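Local coordinates for protein aromatic amino acid aminotransferase I (Candida albicans WO-1, PDB 6HNU) that probably transfers the amino group of aromatic amino acids to 2-oxoglutarate, using pyridoxal 5'-phosphate as cofactor, at residues Glu162-Ser167 with His459-Gly464; Gln217-Ser222 with Ser435-Glu440. One frame throughout, in Å; residues are numbered along the deposited sequence.

Interaction 1: Glu162-Ser167 with His459-Gly464. With PLP (pyridoxal-5'-phosphate), chain I; PHE (phenylalanine), chain J.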
ATOM      1  N   GLU B 162      -0.403 -22.686  10.187  1.00 16.07           N
ATOM      2  CA  GLU B 162      -0.469 -24.030   9.580  1.00 15.83           C
ATOM      3  C   GLU B 162       0.969 -24.523   9.364  1.00 16.06           C
ATOM      4  O   GLU B 162       1.821 -23.735   8.930  1.00 14.94           O
ATOM      5  CB  GLU B 162      -1.348 -24.002   8.329  1.00 16.19           C
ATOM      6  CG  GLU B 162      -2.794 -23.772   8.722  1.00 16.09           C
ATOM      7  CD  GLU B 162      -3.711 -23.140   7.695  1.00 15.51           C
ATOM      8  OE1 GLU B 162      -3.246 -22.292   6.925  1.00 15.50           O
ATOM      9  OE2 GLU B 162      -4.914 -23.451   7.762  1.00 16.53           O
ATOM     10  N   GLU B 163       1.253 -25.795   9.648  1.00 17.48           N
ATOM     11  CA  GLU B 163       2.664 -26.262   9.633  1.00 18.72           C
ATOM     12  C   GLU B 163       3.220 -26.214   8.214  1.00 18.01           C
ATOM     13  O   GLU B 163       4.429 -26.135   8.106  1.00 17.02           O
ATOM     14  CB  GLU B 163       2.853 -27.655  10.238  1.00 23.64           C
ATOM     15  CG  GLU B 163       2.357 -28.774   9.352  1.00 25.27           C
ATOM     16  CD  GLU B 163       2.603 -30.176   9.902  1.00 25.88           C
ATOM     17  OE1 GLU B 163       1.631 -30.913  10.024  1.00 24.97           O
ATOM     18  OE2 GLU B 163       3.741 -30.509  10.162  1.00 27.67           O
ATOM     19  N   TYR B 164       2.384 -26.234   7.170  1.00 16.00           N
ATOM     20  CA  TYR B 164       2.733 -25.854   5.787  1.00 15.77           C
ATOM     21  C   TYR B 164       1.854 -24.673   5.406  1.00 17.02           C
ATOM     22  O   TYR B 164       0.629 -24.789   5.536  1.00 15.84           O
ATOM     23  CB  TYR B 164       2.520 -26.956   4.756  1.00 16.96           C
ATOM     24  CG  TYR B 164       3.340 -28.181   5.049  1.00 17.10           C
ATOM     25  CD1 TYR B 164       2.869 -29.151   5.915  1.00 18.66           C
ATOM     26  CD2 TYR B 164       4.617 -28.304   4.567  1.00 18.13           C
ATOM     27  CE1 TYR B 164       3.640 -30.249   6.269  1.00 19.84           C
ATOM     28  CE2 TYR B 164       5.387 -29.429   4.848  1.00 20.33           C
ATOM     29  CZ  TYR B 164       4.900 -30.397   5.717  1.00 20.75           C
ATOM     30  OH  TYR B 164       5.642 -31.490   6.063  1.00 23.35           O
ATOM     31  N   THR B 165       2.477 -23.562   5.045  1.00 16.18           N
ATOM     32  CA  THR B 165       1.684 -22.325   4.790  1.00 16.95           C
ATOM     33  C   THR B 165       2.401 -21.427   3.778  1.00 17.71           C
ATOM     34  O   THR B 165       3.426 -21.835   3.198  1.00 15.91           O
ATOM     35  CB  THR B 165       1.377 -21.636   6.126  1.00 16.62           C
ATOM     36  OG1 THR B 165       0.359 -20.664   5.839  1.00 15.50           O
ATOM     37  CG2 THR B 165       2.593 -21.038   6.793  1.00 16.76           C
ATOM     38  N   PHE B 166       1.889 -20.208   3.598  1.00 16.72           N
ATOM     39  CA  PHE B 166       2.285 -19.250   2.549  1.00 17.16           C
ATOM     40  C   PHE B 166       3.634 -18.623   2.900  1.00 18.26           C
ATOM     41  O   PHE B 166       3.751 -18.084   3.994  1.00 17.81           O
ATOM     42  CB  PHE B 166       1.155 -18.227   2.460  1.00 17.48           C
ATOM     43  CG  PHE B 166       1.270 -17.201   1.375  1.00 19.89           C
ATOM     44  CD1 PHE B 166       1.875 -17.507   0.167  1.00 20.57           C
ATOM     45  CD2 PHE B 166       0.735 -15.931   1.571  1.00 20.22           C
ATOM     46  CE1 PHE B 166       1.918 -16.567  -0.848  1.00 21.86           C
ATOM     47  CE2 PHE B 166       0.819 -14.978   0.571  1.00 20.54           C
ATOM     48  CZ  PHE B 166       1.400 -15.302  -0.640  1.00 22.04           C
ATOM     49  N   SER B 167       4.653 -18.753   2.058  1.00 18.64           N
ATOM     50  CA  SER B 167       6.024 -18.257   2.354  1.00 20.95           C
ATOM     51  C   SER B 167       6.041 -16.749   2.659  1.00 20.10           C
ATOM     52  O   SER B 167       6.716 -16.375   3.622  1.00 19.26           O
ATOM     53  CB  SER B 167       6.982 -18.621   1.247  1.00 25.63           C
ATOM     54  OG  SER B 167       7.112 -20.042   1.185  1.00 30.58           O
ATOM     55  N   HIS B 459       6.624 -39.282   4.631  1.00 26.75           N
ATOM     56  CA  HIS B 459       5.799 -38.803   3.490  1.00 26.28           C
ATOM     57  C   HIS B 459       6.252 -37.389   3.118  1.00 23.15           C
ATOM     58  O   HIS B 459       6.562 -36.606   4.034  1.00 25.78           O
ATOM     59  CB  HIS B 459       4.299 -38.896   3.776  1.00 24.96           C
ATOM     60  CG  HIS B 459       3.814 -40.301   3.859  1.00 26.55           C
ATOM     61  ND1 HIS B 459       3.815 -40.995   5.056  1.00 29.43           N
ATOM     62  CD2 HIS B 459       3.342 -41.142   2.912  1.00 29.85           C
ATOM     63  CE1 HIS B 459       3.374 -42.215   4.845  1.00 29.01           C
ATOM     64  NE2 HIS B 459       3.089 -42.338   3.527  1.00 29.72           N
ATOM     65  N   ILE B 460       6.277 -37.128   1.823  1.00 20.95           N
ATOM     66  CA  ILE B 460       6.672 -35.844   1.190  1.00 22.02           C
ATOM     67  C   ILE B 460       5.497 -35.497   0.291  1.00 22.40           C
ATOM     68  O   ILE B 460       4.606 -36.384   0.122  1.00 21.92           O
ATOM     69  CB  ILE B 460       7.987 -35.982   0.402  1.00 21.67           C
ATOM     70  CG1 ILE B 460       7.923 -37.063  -0.680  1.00 24.67           C
ATOM     71  CG2 ILE B 460       9.121 -36.224   1.378  1.00 23.10           C
ATOM     72  CD1 ILE B 460       9.071 -37.052  -1.653  1.00 24.82           C
ATOM     73  N   PHE B 461       5.445 -34.271  -0.198  1.00 18.75           N
ATOM     74  CA  PHE B 461       4.440 -33.908  -1.207  1.00 19.83           C
ATOM     75  C   PHE B 461       4.972 -32.827  -2.117  1.00 19.80           C
ATOM     76  O   PHE B 461       5.958 -32.165  -1.776  1.00 20.25           O
ATOM     77  CB  PHE B 461       3.137 -33.516  -0.510  1.00 19.04           C
ATOM     78  CG  PHE B 461       3.127 -32.164   0.159  1.00 16.91           C
ATOM     79  CD1 PHE B 461       3.705 -32.010   1.405  1.00 16.73           C
ATOM     80  CD2 PHE B 461       2.470 -31.084  -0.430  1.00 18.63           C
ATOM     81  CE1 PHE B 461       3.640 -30.796   2.080  1.00 18.16           C
ATOM     82  CE2 PHE B 461       2.443 -29.849   0.225  1.00 18.13           C
ATOM     83  CZ  PHE B 461       3.018 -29.722   1.484  1.00 16.62           C
ATOM     84  N   PHE B 462       4.258 -32.669  -3.230  1.00 19.41           N
ATOM     85  CA  PHE B 462       4.420 -31.608  -4.214  1.00 19.11           C
ATOM     86  C   PHE B 462       3.092 -30.869  -4.345  1.00 19.51           C
ATOM     87  O   PHE B 462       2.026 -31.503  -4.302  1.00 17.71           O
ATOM     88  CB  PHE B 462       4.843 -32.170  -5.563  1.00 19.99           C
ATOM     89  CG  PHE B 462       6.264 -32.655  -5.541  1.00 20.85           C
ATOM     90  CD1 PHE B 462       6.580 -33.872  -4.971  1.00 23.34           C
ATOM     91  CD2 PHE B 462       7.295 -31.832  -5.965  1.00 22.58           C
ATOM     92  CE1 PHE B 462       7.900 -34.296  -4.922  1.00 22.38           C
ATOM     93  CE2 PHE B 462       8.615 -32.262  -5.911  1.00 22.68           C
ATOM     94  CZ  PHE B 462       8.904 -33.489  -5.381  1.00 22.72           C
ATOM     95  N   ARG B 463       3.220 -29.560  -4.516  1.00 18.82           N
ATOM     96  CA  ARG B 463       2.098 -28.649  -4.838  1.00 18.03           C
ATOM     97  C   ARG B 463       2.098 -28.363  -6.332  1.00 17.74           C
ATOM     98  O   ARG B 463       3.115 -27.929  -6.884  1.00 20.15           O
ATOM     99  CB  ARG B 463       2.194 -27.341  -4.056  1.00 17.63           C
ATOM    100  CG  ARG B 463       0.964 -26.465  -4.247  1.00 18.19           C
ATOM    101  CD  ARG B 463       1.206 -25.042  -3.825  1.00 17.34           C
ATOM    102  NE  ARG B 463       1.959 -24.290  -4.795  1.00 16.70           N
ATOM    103  CZ  ARG B 463       2.340 -23.052  -4.652  1.00 17.79           C
ATOM    104  NH1 ARG B 463       2.008 -22.389  -3.551  1.00 17.09           N
ATOM    105  NH2 ARG B 463       3.027 -22.477  -5.625  1.00 18.91           N
ATOM    106  N   GLY B 464       0.925 -28.499  -6.932  1.00 19.04           N
ATOM    107  CA  GLY B 464       0.639 -28.130  -8.312  1.00 17.64           C
ATOM    108  C   GLY B 464      -0.558 -27.200  -8.314  1.00 17.87           C
ATOM    109  O   GLY B 464      -1.294 -27.210  -7.314  1.00 18.09           O
TER
HETATM  110  N1  PLP I 502      -2.652 -14.726   1.160  1.00 25.81           N
HETATM  111  C2  PLP I 502      -2.441 -15.960   0.696  1.00 23.33           C
HETATM  112  C2A PLP I 502      -2.502 -17.101   1.649  1.00 26.54           C
HETATM  113  C3  PLP I 502      -2.161 -16.190  -0.649  1.00 24.00           C
HETATM  114  O3  PLP I 502      -1.886 -17.471  -1.043  1.00 21.64           O
HETATM  115  C4  PLP I 502      -2.084 -15.089  -1.526  1.00 25.89           C
HETATM  116  C4A PLP I 502      -1.760 -15.304  -2.935  1.00 29.74           C
HETATM  117  C5  PLP I 502      -2.347 -13.805  -1.030  1.00 23.78           C
HETATM  118  C6  PLP I 502      -2.597 -13.675   0.312  1.00 25.06           C
HETATM  119  C5A PLP I 502      -2.210 -12.576  -1.895  1.00 24.67           C
HETATM  120  O4P PLP I 502      -3.350 -11.691  -1.723  1.00 21.78           O
HETATM  121  P   PLP I 502      -3.463 -10.287  -2.364  1.00 20.55           P
HETATM  122  O1P PLP I 502      -4.878  -9.915  -1.982  1.00 19.56           O
HETATM  123  O2P PLP I 502      -3.236 -10.473  -3.890  1.00 18.46           O
HETATM  124  O3P PLP I 502      -2.393  -9.400  -1.732  1.00 19.83           O
HETATM  125  N   PHE J 503      -0.573 -15.986  -3.285  1.00 57.97           N
HETATM  126  CA  PHE J 503       0.234 -15.721  -4.512  1.00 65.95           C
HETATM  127  C   PHE J 503       1.342 -16.781  -4.588  1.00 79.40           C
HETATM  128  O   PHE J 503       1.031 -17.981  -4.670  1.00 75.95           O
HETATM  129  CB  PHE J 503       0.736 -14.274  -4.505  1.00 64.21           C
HETATM  130  CG  PHE J 503       1.921 -14.000  -5.392  1.00 63.17           C
HETATM  131  CD1 PHE J 503       1.979 -14.511  -6.683  1.00 63.66           C
HETATM  132  CD2 PHE J 503       2.978 -13.226  -4.933  1.00 61.88           C
HETATM  133  CE1 PHE J 503       3.082 -14.263  -7.491  1.00 62.85           C
HETATM  134  CE2 PHE J 503       4.075 -12.976  -5.743  1.00 64.63           C
HETATM  135  CZ  PHE J 503       4.121 -13.487  -7.023  1.00 63.53           C
HETATM  136  OXT PHE J 503       2.544 -16.478  -4.554  1.00 92.14           O
HETATM  137  O   HOH W   1       5.624 -34.187   3.974  1.00 30.52           O

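Interaction 2: Gln217-Ser222 with Ser435-Glu440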
ATOM      1  N   GLN B 217      -6.391 -23.992   1.123  1.00 15.42           N
ATOM      2  CA  GLN B 217      -5.164 -23.754   1.921  1.00 16.14           C
ATOM      3  C   GLN B 217      -3.938 -23.841   0.999  1.00 16.99           C
ATOM      4  O   GLN B 217      -3.887 -24.737   0.170  1.00 17.09           O
ATOM      5  CB  GLN B 217      -5.065 -24.785   3.028  1.00 16.24           C
ATOM      6  CG  GLN B 217      -4.181 -24.429   4.212  1.00 16.11           C
ATOM      7  CD  GLN B 217      -2.696 -24.671   4.022  1.00 16.75           C
ATOM      8  OE1 GLN B 217      -2.266 -25.493   3.208  1.00 15.22           O
ATOM      9  NE2 GLN B 217      -1.903 -23.924   4.780  1.00 16.14           N
ATOM     10  N   ASN B 218      -3.014 -22.878   1.119  1.00 17.54           N
ATOM     11  CA  ASN B 218      -1.755 -22.843   0.340  1.00 15.14           C
ATOM     12  C   ASN B 218      -0.647 -23.326   1.277  1.00 14.29           C
ATOM     13  O   ASN B 218      -0.351 -22.618   2.246  1.00 13.63           O
ATOM     14  CB  ASN B 218      -1.520 -21.424  -0.170  1.00 16.17           C
ATOM     15  CG  ASN B 218      -0.263 -21.239  -0.985  1.00 17.16           C
ATOM     16  OD1 ASN B 218       0.428 -22.199  -1.306  1.00 19.25           O
ATOM     17  ND2 ASN B 218       0.008 -20.010  -1.384  1.00 17.68           N
ATOM     18  N   PRO B 219       0.063 -24.458   1.030  1.00 13.57           N
ATOM     19  CA  PRO B 219       0.059 -25.237  -0.217  1.00 13.93           C
ATOM     20  C   PRO B 219      -0.759 -26.537  -0.322  1.00 15.24           C
ATOM     21  O   PRO B 219      -0.731 -27.135  -1.373  1.00 16.72           O
ATOM     22  CB  PRO B 219       1.537 -25.701  -0.208  1.00 13.66           C
ATOM     23  CG  PRO B 219       1.772 -26.072   1.208  1.00 13.49           C
ATOM     24  CD  PRO B 219       1.076 -24.977   1.962  1.00 13.93           C
ATOM     25  N   THR B 220      -1.448 -26.949   0.734  1.00 17.23           N
ATOM     26  CA  THR B 220      -2.007 -28.326   0.883  1.00 19.14           C
ATOM     27  C   THR B 220      -3.225 -28.516  -0.027  1.00 21.16           C
ATOM     28  O   THR B 220      -3.455 -29.656  -0.458  1.00 19.13           O
ATOM     29  CB  THR B 220      -2.311 -28.679   2.333  1.00 18.45           C
ATOM     30  OG1 THR B 220      -3.374 -27.815   2.763  1.00 16.86           O
ATOM     31  CG2 THR B 220      -1.096 -28.571   3.223  1.00 17.96           C
ATOM     32  N   GLY B 221      -3.918 -27.443  -0.411  1.00 20.00           N
ATOM     33  CA  GLY B 221      -5.150 -27.564  -1.209  1.00 19.33           C
ATOM     34  C   GLY B 221      -6.264 -28.120  -0.339  1.00 19.28           C
ATOM     35  O   GLY B 221      -7.368 -28.380  -0.851  1.00 19.95           O
ATOM     36  N   SER B 222      -6.029 -28.218   0.967  1.00 19.72           N
ATOM     37  CA  SER B 222      -7.024 -28.672   1.955  1.00 18.79           C
ATOM     38  C   SER B 222      -8.056 -27.549   2.246  1.00 19.40           C
ATOM     39  O   SER B 222      -7.791 -26.358   2.062  1.00 18.67           O
ATOM     40  CB  SER B 222      -6.311 -29.166   3.214  1.00 19.59           C
ATOM     41  OG  SER B 222      -5.842 -28.085   3.990  1.00 19.64           O
ATOM     42  N   SER B 435       8.323 -29.225   1.067  1.00 17.04           N
ATOM     43  CA  SER B 435       9.150 -28.864   2.255  1.00 18.08           C
ATOM     44  C   SER B 435       9.438 -27.348   2.233  1.00 17.53           C
ATOM     45  O   SER B 435       9.680 -26.777   3.277  1.00 18.54           O
ATOM     46  CB  SER B 435      10.433 -29.668   2.274  1.00 17.03           C
ATOM     47  OG  SER B 435      11.247 -29.316   1.168  1.00 17.88           O
ATOM     48  N   TRP B 436       9.389 -26.724   1.068  1.00 17.24           N
ATOM     49  CA  TRP B 436       9.647 -25.269   0.892  1.00 20.28           C
ATOM     50  C   TRP B 436       8.590 -24.461   1.645  1.00 19.92           C
ATOM     51  O   TRP B 436       8.882 -23.310   1.932  1.00 18.52           O
ATOM     52  CB  TRP B 436       9.700 -24.881  -0.581  1.00 21.76           C
ATOM     53  CG  TRP B 436      10.806 -25.525  -1.365  1.00 23.91           C
ATOM     54  CD1 TRP B 436      11.644 -26.522  -0.956  1.00 27.08           C
ATOM     55  CD2 TRP B 436      11.125 -25.281  -2.744  1.00 25.16           C
ATOM     56  NE1 TRP B 436      12.463 -26.909  -1.987  1.00 26.39           N
ATOM     57  CE2 TRP B 436      12.190 -26.134  -3.083  1.00 24.95           C
ATOM     58  CE3 TRP B 436      10.620 -24.414  -3.721  1.00 27.13           C
ATOM     59  CZ2 TRP B 436      12.768 -26.131  -4.352  1.00 27.57           C
ATOM     60  CZ3 TRP B 436      11.207 -24.396  -4.967  1.00 28.62           C
ATOM     61  CH2 TRP B 436      12.246 -25.268  -5.286  1.00 28.27           C
ATOM     62  N   PHE B 437       7.442 -25.055   2.002  1.00 18.13           N
ATOM     63  CA  PHE B 437       6.321 -24.333   2.665  1.00 16.79           C
ATOM     64  C   PHE B 437       6.314 -24.634   4.148  1.00 16.68           C
ATOM     65  O   PHE B 437       5.398 -24.185   4.866  1.00 16.06           O
ATOM     66  CB  PHE B 437       4.973 -24.686   2.048  1.00 16.08           C
ATOM     67  CG  PHE B 437       4.903 -24.452   0.576  1.00 16.18           C
ATOM     68  CD1 PHE B 437       5.256 -25.430  -0.341  1.00 17.93           C
ATOM     69  CD2 PHE B 437       4.450 -23.238   0.092  1.00 17.82           C
ATOM     70  CE1 PHE B 437       5.108 -25.208  -1.692  1.00 17.95           C
ATOM     71  CE2 PHE B 437       4.293 -23.023  -1.265  1.00 19.13           C
ATOM     72  CZ  PHE B 437       4.675 -23.987  -2.161  1.00 19.90           C
ATOM     73  N   LYS B 438       7.282 -25.398   4.629  1.00 16.88           N
ATOM     74  CA  LYS B 438       7.267 -25.789   6.052  1.00 19.24           C
ATOM     75  C   LYS B 438       7.504 -24.558   6.936  1.00 18.14           C
ATOM     76  O   LYS B 438       8.502 -23.917   6.718  1.00 20.02           O
ATOM     77  CB  LYS B 438       8.352 -26.840   6.318  1.00 21.67           C
ATOM     78  CG  LYS B 438       8.334 -27.404   7.730  1.00 26.64           C
ATOM     79  CD  LYS B 438       7.215 -28.395   7.952  1.00 32.60           C
ATOM     80  CE  LYS B 438       6.494 -28.223   9.267  1.00 37.79           C
ATOM     81  NZ  LYS B 438       7.423 -28.034  10.405  1.00 39.99           N
ATOM     82  N   ALA B 439       6.703 -24.347   7.980  1.00 16.80           N
ATOM     83  CA  ALA B 439       6.842 -23.238   8.929  1.00 17.89           C
ATOM     84  C   ALA B 439       7.676 -23.746  10.100  1.00 18.70           C
ATOM     85  O   ALA B 439       7.444 -24.890  10.549  1.00 19.27           O
ATOM     86  CB  ALA B 439       5.504 -22.731   9.393  1.00 18.12           C
ATOM     87  N   GLU B 440       8.579 -22.927  10.591  1.00 21.40           N
ATOM     88  CA  GLU B 440       9.392 -23.242  11.792  1.00 26.74           C
ATOM     89  C   GLU B 440       9.334 -22.077  12.777  1.00 25.19           C
ATOM     90  O   GLU B 440       9.283 -20.955  12.349  1.00 21.29           O
ATOM     91  CB  GLU B 440      10.821 -23.567  11.378  1.00 29.55           C
ATOM     92  CG  GLU B 440      10.893 -24.777  10.483  1.00 35.00           C
ATOM     93  CD  GLU B 440      10.572 -26.128  11.118  1.00 38.62           C
ATOM     94  OE1 GLU B 440      10.029 -26.180  12.260  1.00 44.30           O
ATOM     95  OE2 GLU B 440      10.851 -27.145  10.450  1.00 43.58           O
TER

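Interaction 1: Glu162-Ser167 with His459-Gly464
Tyr164 and Phe461 are the two residues that meet between the loop 162-167 and the strand 459-464, and a water at the start of the strand also lies between the segments, held firmly at the strand and only weakly at the tyrosine. At His459 the backbone O accepts a 2.6 Å hydrogen bond from this water, which also reaches Tyr164 OH at 3.4 Å in a weak bond. Ile460 turns away from the loop and packs on Pro413 and Val416 of helix 413-426. Phe461 then points back toward it: its CG sits between the backbone N and the carbonyl carbon (chi1 75°), so that the far end of the ring is delivered to Tyr164. The pair is a T-shaped stack with centroids 5.0 Å apart and planes at 83°, the edge of Phe461 presented to the face of Tyr164. Its closest approach is Phe461 CE1 to Tyr164 CE2, 3.5 Å, displaced from the centre of the tyrosine ring toward its rim. Phe462 joins the helical layer instead, meeting Phe481 edge-to-face. Arg463 again faces the loop side but stops short of it, and its NH2 is hydrogen-bonded to Gly44 O of the second subunit. The same guanidinium lies near the carboxylate end of the bound phenylalanine, with Arg463 NH1 4.7 Å from PHE O, too far for a direct bond. Two residues beyond Tyr164, the Phe166 ring lies over the cofactor, nearly parallel to it (about 16°), with Phe166 CD2 3.3 Å from PLP C2; its CZ comes within 3.4 Å of PHE N. An aromatic side chain covering the pyridine ring, in a loop after a strand of the large-domain sheet, is characteristic of class I aminotransferases of PLP fold type I.

Interaction 2: Gln217-Ser222 with Ser435-Glu440
Pro219 rides over one face of the Phe437 ring, its CB 3.6 Å from the ring centroid and only 9° off the ring normal, a CH-pi contact set squarely over the centre. The two side chains run past each other in opposite directions, which brings Pro219 CG to 3.6 Å from Phe437 CG at the base of the ring. With its CG anti to the carbonyl carbon (chi1 -56°), Phe437 offers that face to the proline. The Asn218 and Phe437 side chains run across each other at about a right angle, with the amide and ring planes 58° apart, and they touch lightly through Asn218 OD1, 4.0 Å from Phe437 CE2. The polar work of this amide lies elsewhere: OD1 accepts from Arg463 NH1, and ND2 donates to O3 of the cofactor. Asn218-Pro219-Thr220-Gly221 is the NPTG motif of class I aminotransferases, with a cis peptide before the proline. Gln217 OE1 braces the turn by accepting from both Thr220 N, at 3.0 Å, and Thr220 OG1, at 2.6 Å. Thr220 OG1 in turn accepts from Ser222 N, forming an ST turn. Phe437 is also packed by Leu28 of the second subunit.

How the interactions relate
Interactions 1 and 2 are practically one site, their centres 3 Å apart. Along the chain the order is 162-167, 217-222, 435-440, 459-464, so interaction 2 is nested within interaction 1. The two earlier segments follow strands 158-162 and 209-212, parallel neighbours in the mixed sheet; the later ones belong to, or join, strands 429-433 and 459-465, neighbours in the antiparallel sheet. Tyr164 O bonds to Gln217 NE2 at 2.8 Å, while backbone bonds tie Glu163 to Ala439 and Thr165 to Phe437. These bonds join loops that follow strands of the two sheets, beside the cofactor pocket, where both contacts also touch the second subunit.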